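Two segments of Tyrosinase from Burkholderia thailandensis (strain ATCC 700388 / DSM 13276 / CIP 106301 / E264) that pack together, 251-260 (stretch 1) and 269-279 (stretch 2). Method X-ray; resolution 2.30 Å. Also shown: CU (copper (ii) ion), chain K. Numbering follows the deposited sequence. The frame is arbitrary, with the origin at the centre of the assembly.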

# COMPACT_ATOMS: atom_id res chain seq x y z
N THR A 251 -26.56 -26.71 -3.47
CA THR A 251 -25.33 -26.05 -3.91
C THR A 251 -25.46 -25.59 -5.38
O THR A 251 -25.21 -24.42 -5.66
CB THR A 251 -24.09 -26.90 -3.64
OG1 THR A 251 -24.05 -27.19 -2.24
CG2 THR A 251 -22.81 -26.20 -4.03
N VAL A 252 -25.92 -26.45 -6.29
CA VAL A 252 -25.86 -26.09 -7.69
C VAL A 252 -27.15 -25.39 -8.10
O VAL A 252 -27.17 -24.70 -9.13
CB VAL A 252 -25.55 -27.30 -8.58
CG1 VAL A 252 -24.23 -27.91 -8.17
CG2 VAL A 252 -26.67 -28.34 -8.60
N PHE A 253 -28.20 -25.54 -7.28
CA PHE A 253 -29.39 -24.75 -7.46
C PHE A 253 -29.08 -23.28 -7.18
O PHE A 253 -29.66 -22.39 -7.82
CB PHE A 253 -30.53 -25.20 -6.54
CG PHE A 253 -31.76 -24.33 -6.59
CD1 PHE A 253 -32.61 -24.39 -7.67
CD2 PHE A 253 -32.02 -23.40 -5.60
CE1 PHE A 253 -33.75 -23.59 -7.73
CE2 PHE A 253 -33.14 -22.58 -5.65
CZ PHE A 253 -34.01 -22.68 -6.72
N SER A 254 -28.19 -23.03 -6.22
CA SER A 254 -28.07 -21.73 -5.62
C SER A 254 -27.40 -20.71 -6.54
O SER A 254 -27.70 -19.55 -6.39
CB SER A 254 -27.34 -21.80 -4.31
OG SER A 254 -25.96 -22.06 -4.53
N ASN A 255 -26.50 -21.08 -7.44
CA ASN A 255 -25.61 -20.03 -8.00
C ASN A 255 -24.87 -20.51 -9.26
O ASN A 255 -24.69 -21.70 -9.46
CB ASN A 255 -24.61 -19.55 -6.95
CG ASN A 255 -23.45 -20.48 -6.69
OD1 ASN A 255 -22.40 -20.34 -7.32
ND2 ASN A 255 -23.58 -21.38 -5.71
N THR A 256 -24.38 -19.56 -10.04
CA THR A 256 -23.77 -19.83 -11.35
C THR A 256 -22.38 -20.44 -11.21
O THR A 256 -21.93 -21.17 -12.11
CB THR A 256 -23.69 -18.56 -12.21
OG1 THR A 256 -23.14 -17.48 -11.43
CG2 THR A 256 -25.05 -18.14 -12.73
N THR A 257 -21.65 -20.13 -10.15
CA THR A 257 -20.29 -20.70 -10.04
C THR A 257 -20.41 -22.22 -9.78
O THR A 257 -19.77 -23.05 -10.47
CB THR A 257 -19.47 -20.04 -8.92
OG1 THR A 257 -19.53 -18.62 -9.04
CG2 THR A 257 -18.01 -20.47 -8.91
N SER A 258 -21.21 -22.57 -8.78
CA SER A 258 -21.40 -23.98 -8.44
C SER A 258 -21.94 -24.76 -9.65
O SER A 258 -21.44 -25.82 -9.98
CB SER A 258 -22.29 -24.15 -7.21
OG SER A 258 -21.78 -23.43 -6.08
N ALA A 259 -22.92 -24.21 -10.34
CA ALA A 259 -23.57 -24.94 -11.42
C ALA A 259 -22.56 -25.17 -12.57
O ALA A 259 -22.49 -26.24 -13.13
CB ALA A 259 -24.80 -24.16 -11.86
N SER A 260 -21.74 -24.18 -12.87
CA SER A 260 -20.79 -24.28 -13.98
C SER A 260 -19.83 -25.45 -13.74
O SER A 260 -19.60 -26.30 -14.68
CB SER A 260 -20.07 -22.98 -14.19
OG SER A 260 -18.97 -23.14 -15.06
N LEU A 269 -27.00 -31.01 -17.89
CA LEU A 269 -26.92 -29.58 -17.66
C LEU A 269 -27.82 -29.24 -16.49
O LEU A 269 -29.02 -29.46 -16.57
CB LEU A 269 -27.43 -28.83 -18.90
CG LEU A 269 -26.38 -28.58 -19.99
CD1 LEU A 269 -26.95 -27.74 -21.13
CD2 LEU A 269 -25.15 -27.92 -19.42
N VAL A 270 -27.26 -28.68 -15.43
CA VAL A 270 -28.11 -28.09 -14.40
C VAL A 270 -28.15 -26.57 -14.57
O VAL A 270 -27.19 -25.94 -15.02
CB VAL A 270 -27.70 -28.50 -12.98
CG1 VAL A 270 -27.47 -30.00 -12.87
CG2 VAL A 270 -26.50 -27.76 -12.50
N THR A 271 -29.28 -25.99 -14.21
CA THR A 271 -29.49 -24.58 -14.25
C THR A 271 -29.82 -24.07 -12.84
O THR A 271 -30.83 -24.47 -12.30
CB THR A 271 -30.66 -24.20 -15.17
OG1 THR A 271 -30.29 -24.63 -16.48
CG2 THR A 271 -30.94 -22.71 -15.17
N PRO A 272 -29.00 -23.18 -12.30
CA PRO A 272 -29.25 -22.53 -11.04
C PRO A 272 -30.36 -21.48 -11.17
O PRO A 272 -30.57 -20.90 -12.25
CB PRO A 272 -27.93 -21.86 -10.67
CG PRO A 272 -27.28 -21.54 -12.01
CD PRO A 272 -27.88 -22.52 -12.99
N VAL A 273 -31.05 -21.23 -10.07
CA VAL A 273 -32.09 -20.22 -10.12
C VAL A 273 -31.47 -18.86 -10.47
O VAL A 273 -32.15 -18.00 -11.02
CB VAL A 273 -32.89 -20.12 -8.81
CG1 VAL A 273 -32.06 -19.68 -7.62
CG2 VAL A 273 -34.08 -19.19 -9.00
N GLU A 274 -30.19 -18.67 -10.14
CA GLU A 274 -29.48 -17.42 -10.40
C GLU A 274 -29.45 -17.07 -11.90
O GLU A 274 -29.32 -15.90 -12.23
CB GLU A 274 -28.05 -17.46 -9.86
CG GLU A 274 -27.46 -16.09 -9.68
CD GLU A 274 -26.05 -16.05 -9.10
OE1 GLU A 274 -25.54 -14.90 -8.80
OE2 GLU A 274 -25.42 -17.14 -9.02
N SER A 275 -29.53 -18.07 -12.76
CA SER A 275 -29.35 -17.91 -14.20
C SER A 275 -30.53 -17.17 -14.84
O SER A 275 -30.36 -16.10 -15.38
CB SER A 275 -29.06 -19.26 -14.85
OG SER A 275 -28.66 -19.12 -16.20
N PRO A 276 -31.73 -17.73 -14.78
CA PRO A 276 -32.89 -17.04 -15.29
C PRO A 276 -33.11 -15.69 -14.62
O PRO A 276 -33.59 -14.73 -15.27
CB PRO A 276 -34.08 -17.97 -15.02
CG PRO A 276 -33.53 -18.97 -14.03
CD PRO A 276 -32.09 -19.10 -14.46
N HIS A 277 -32.74 -15.62 -13.35
CA HIS A 277 -32.71 -14.36 -12.58
C HIS A 277 -31.85 -13.32 -13.30
O HIS A 277 -32.31 -12.22 -13.57
CB HIS A 277 -32.24 -14.60 -11.14
CG HIS A 277 -31.47 -13.46 -10.55
ND1 HIS A 277 -30.12 -13.29 -10.77
CD2 HIS A 277 -31.84 -12.45 -9.73
CE1 HIS A 277 -29.68 -12.23 -10.11
NE2 HIS A 277 -30.71 -11.70 -9.45
N ASN A 278 -30.61 -13.69 -13.59
CA ASN A 278 -29.70 -12.88 -14.38
C ASN A 278 -30.40 -12.39 -15.66
O ASN A 278 -30.32 -11.18 -15.98
CB ASN A 278 -28.41 -13.63 -14.69
CG ASN A 278 -27.50 -13.76 -13.49
OD1 ASN A 278 -27.84 -13.31 -12.39
ND2 ASN A 278 -26.34 -14.36 -13.69
N ASP A 279 -31.10 -13.27 -16.36
CA ASP A 279 -31.77 -12.89 -17.62
C ASP A 279 -32.73 -11.72 -17.44
O ASP A 279 -32.75 -10.80 -18.27
CB ASP A 279 -32.54 -14.07 -18.23
CG ASP A 279 -31.64 -15.26 -18.61
OD1 ASP A 279 -30.40 -15.09 -18.81
OD2 ASP A 279 -32.18 -16.37 -18.72
CU CU K . -31.40 -9.82 -8.71
O HOH W 1 -24.22 -15.04 -11.48

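The two stretches meet where a helix that includes Phe253 gives way, through Asn255, to a second helix at 256-260, and where the extended run 270-272 leads through Val273 into the helix carrying His277. Two hydrogen bonds join them, both using a backbone group of stretch 1 beside the break at Asn255. Val273 N donates to Phe253 O (2.9 Å), a carbonyl of the first helix. One residue beyond the turn, Thr256 N, in the first turn of its helix, donates to Glu274 OE2 (2.8 Å); the carboxylate thus satisfies an amide that lies 5.9 Å from Val252 O, out of reach of the carbonyl four residues back. Glu274 OE1 is hydrogen-bonded elsewhere in the structure.

Asn255, the N-cap, serves its own stretch: its OD1 accepts from Ser258 N (2.9 Å), while its ND2 donates to Ser254 OG (2.7 Å) and Ser258 OG (2.8 Å). Water 1 links the stretches further, bonding Thr256 OG1 (2.7 Å) and accepting from Asn278 ND2 (3.1 Å).

Apolar contacts fill the remainder. Pro272 CG lies 3.6 Å from Ala259 CB, Val270 CG2 packs 3.9 Å from Val252 CG2, and Val273 CG1 sits over a face of the Phe253 ring. Beyond the contact, His277 ND1 donates to Glu274 O (3.1 Å), leaving NE2 to bind copper at 2.1 Å.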